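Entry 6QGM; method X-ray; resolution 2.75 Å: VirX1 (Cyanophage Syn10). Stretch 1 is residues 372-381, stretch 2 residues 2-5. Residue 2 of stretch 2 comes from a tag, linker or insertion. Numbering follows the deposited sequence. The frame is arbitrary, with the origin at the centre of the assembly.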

# COMPACT_ATOMS: atom_id res chain seq x y z
N LEU B 372 3.18 -23.90 12.35
CA LEU B 372 4.48 -23.59 13.00
C LEU B 372 5.11 -24.86 13.60
O LEU B 372 6.34 -25.02 13.50
CB LEU B 372 4.26 -22.51 14.07
CG LEU B 372 3.97 -21.11 13.54
CD1 LEU B 372 3.86 -20.13 14.68
CD2 LEU B 372 5.05 -20.64 12.57
N ILE B 373 4.32 -25.72 14.22
CA ILE B 373 4.84 -26.94 14.91
C ILE B 373 5.38 -27.93 13.86
O ILE B 373 6.39 -28.58 14.15
CB ILE B 373 3.77 -27.53 15.84
CG1 ILE B 373 3.57 -26.63 17.07
CG2 ILE B 373 4.10 -28.96 16.21
CD1 ILE B 373 2.45 -27.06 17.99
N ASN B 374 4.75 -28.01 12.67
CA ASN B 374 5.17 -28.94 11.59
C ASN B 374 6.30 -28.34 10.75
O ASN B 374 6.82 -29.04 9.87
CB ASN B 374 4.01 -29.35 10.68
CG ASN B 374 3.02 -30.24 11.41
OD1 ASN B 374 3.34 -30.76 12.48
ND2 ASN B 374 1.83 -30.37 10.86
N GLN B 375 6.72 -27.12 11.05
CA GLN B 375 7.77 -26.40 10.30
C GLN B 375 9.13 -27.07 10.59
O GLN B 375 9.71 -27.60 9.64
CB GLN B 375 7.65 -24.92 10.65
CG GLN B 375 8.30 -23.98 9.65
CD GLN B 375 7.62 -23.92 8.30
OE1 GLN B 375 8.11 -24.52 7.34
NE2 GLN B 375 6.53 -23.18 8.18
N ARG B 376 9.60 -27.09 11.84
CA ARG B 376 10.92 -27.71 12.20
C ARG B 376 10.78 -28.55 13.48
O ARG B 376 11.46 -28.28 14.47
CB ARG B 376 12.01 -26.64 12.32
CG ARG B 376 12.23 -25.85 11.04
CD ARG B 376 13.20 -24.72 11.18
NE ARG B 376 12.64 -23.55 11.85
CZ ARG B 376 13.31 -22.43 12.04
NH1 ARG B 376 14.55 -22.28 11.58
NH2 ARG B 376 12.72 -21.42 12.66
N ASP B 377 9.91 -29.56 13.41
CA ASP B 377 9.72 -30.62 14.44
C ASP B 377 9.40 -29.99 15.80
O ASP B 377 9.85 -30.52 16.79
CB ASP B 377 10.95 -31.53 14.48
CG ASP B 377 10.78 -32.75 15.36
OD1 ASP B 377 9.64 -33.23 15.48
OD2 ASP B 377 11.80 -33.20 15.92
N GLY B 378 8.63 -28.90 15.83
CA GLY B 378 8.17 -28.27 17.08
C GLY B 378 9.08 -27.14 17.55
O GLY B 378 8.74 -26.47 18.54
N TYR B 379 10.18 -26.90 16.83
CA TYR B 379 11.01 -25.68 17.02
C TYR B 379 10.32 -24.50 16.35
O TYR B 379 9.85 -24.62 15.20
CB TYR B 379 12.45 -25.83 16.53
CG TYR B 379 13.28 -24.60 16.80
CD1 TYR B 379 13.88 -24.39 18.03
CD2 TYR B 379 13.42 -23.62 15.84
CE1 TYR B 379 14.62 -23.24 18.29
CE2 TYR B 379 14.14 -22.45 16.08
CZ TYR B 379 14.75 -22.27 17.31
OH TYR B 379 15.47 -21.13 17.54
N VAL B 380 10.28 -23.39 17.09
CA VAL B 380 9.60 -22.10 16.77
C VAL B 380 10.48 -20.96 17.32
O VAL B 380 11.04 -21.10 18.43
CB VAL B 380 8.18 -22.05 17.38
CG1 VAL B 380 7.50 -20.71 17.13
CG2 VAL B 380 7.31 -23.21 16.90
N THR B 381 10.62 -19.88 16.56
CA THR B 381 11.36 -18.66 16.98
C THR B 381 10.35 -17.64 17.50
O THR B 381 9.15 -17.76 17.19
CB THR B 381 12.20 -18.11 15.81
OG1 THR B 381 11.32 -17.77 14.73
CG2 THR B 381 13.23 -19.11 15.35
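Stretch 2 (2-5) VKIE

The most unusual feature of this contact is that it turns on a residue with no side chain. G378 lies in a type I' turn running from R376 to Y379, and its phi/psi of 94/-3 would jam a CB against the carbonyl oxygen of the residue before it. A CB there would also point toward stretch 2, and an ideally placed one would lie 2.4 Å from I4 O, so glycine suits both the turn and the neighbour it receives.

The turn is held by Y379 N, which donates to R376 O at 3.0 Å. Stretch 2, from the very start of the chain, lies over it without regular helix or strand; K3 and I4 have extended backbones. The pairing is antiparallel in register: the CA atoms of G378 and I4 are 4.8 Å apart, those of Y379 and K3 4.5 Å. Its one backbone hydrogen bond across the stretches runs from I4 N to G378 O, 2.9 Å long with an angle of 162° at the hydrogen, close enough to linear to fix I4 against the turn.

I4 is buried, as its hydrocarbon side chain favours. Its CD1 lies 4.2 Å from I373 CG1, at the end of the incoming helix, and 4.1 Å from V380 CG2, so one methyl touches apolar groups from before and after the turn. K3 plays a mixed part: its aliphatic CG comes within 3.8 Å of Y379 N, while its ammonium forms a long salt bridge, D377 OD2 to K3 NZ at 3.8 Å. D377 is exposed, a suitable setting for a carboxylate.

V2, which comes from an insertion into the natural sequence, points its CB toward stretch 1; its CG1 meets the edge of the Y379 ring, 3.9 Å from CD1. E5 makes no contact with stretch 1 and remains exposed, as suits its charge.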

# COMPACT_ATOMS: atom_id res chain seq x y z
N VAL B 2 14.18 -26.28 24.48
CA VAL B 2 13.51 -25.17 23.70
C VAL B 2 12.26 -25.65 22.93
O VAL B 2 11.22 -25.06 23.11
CB VAL B 2 14.51 -24.46 22.75
CG1 VAL B 2 15.04 -25.37 21.64
CG2 VAL B 2 13.88 -23.20 22.17
N LYS B 3 12.37 -26.69 22.10
CA LYS B 3 11.36 -27.26 21.17
C LYS B 3 10.07 -27.68 21.88
O LYS B 3 10.20 -28.29 22.92
CB LYS B 3 12.03 -28.55 20.69
CG LYS B 3 11.48 -29.32 19.52
CD LYS B 3 12.57 -30.13 18.78
CE LYS B 3 12.51 -29.94 17.28
NZ LYS B 3 13.81 -30.00 16.56
N ILE B 4 8.90 -27.45 21.28
CA ILE B 4 7.58 -27.92 21.81
C ILE B 4 7.48 -29.44 21.56
O ILE B 4 7.25 -29.82 20.38
CB ILE B 4 6.42 -27.18 21.14
CG1 ILE B 4 6.54 -25.66 21.27
CG2 ILE B 4 5.08 -27.68 21.68
CD1 ILE B 4 5.75 -24.88 20.26
N GLU B 5 7.66 -30.26 22.60
CA GLU B 5 7.52 -31.74 22.50
C GLU B 5 6.19 -32.17 23.12
O GLU B 5 5.57 -33.11 22.60
CB GLU B 5 8.69 -32.46 23.17
CG GLU B 5 10.03 -32.14 22.53
CD GLU B 5 11.18 -33.01 23.04
OE1 GLU B 5 11.24 -33.23 24.27
OE2 GLU B 5 12.02 -33.47 22.21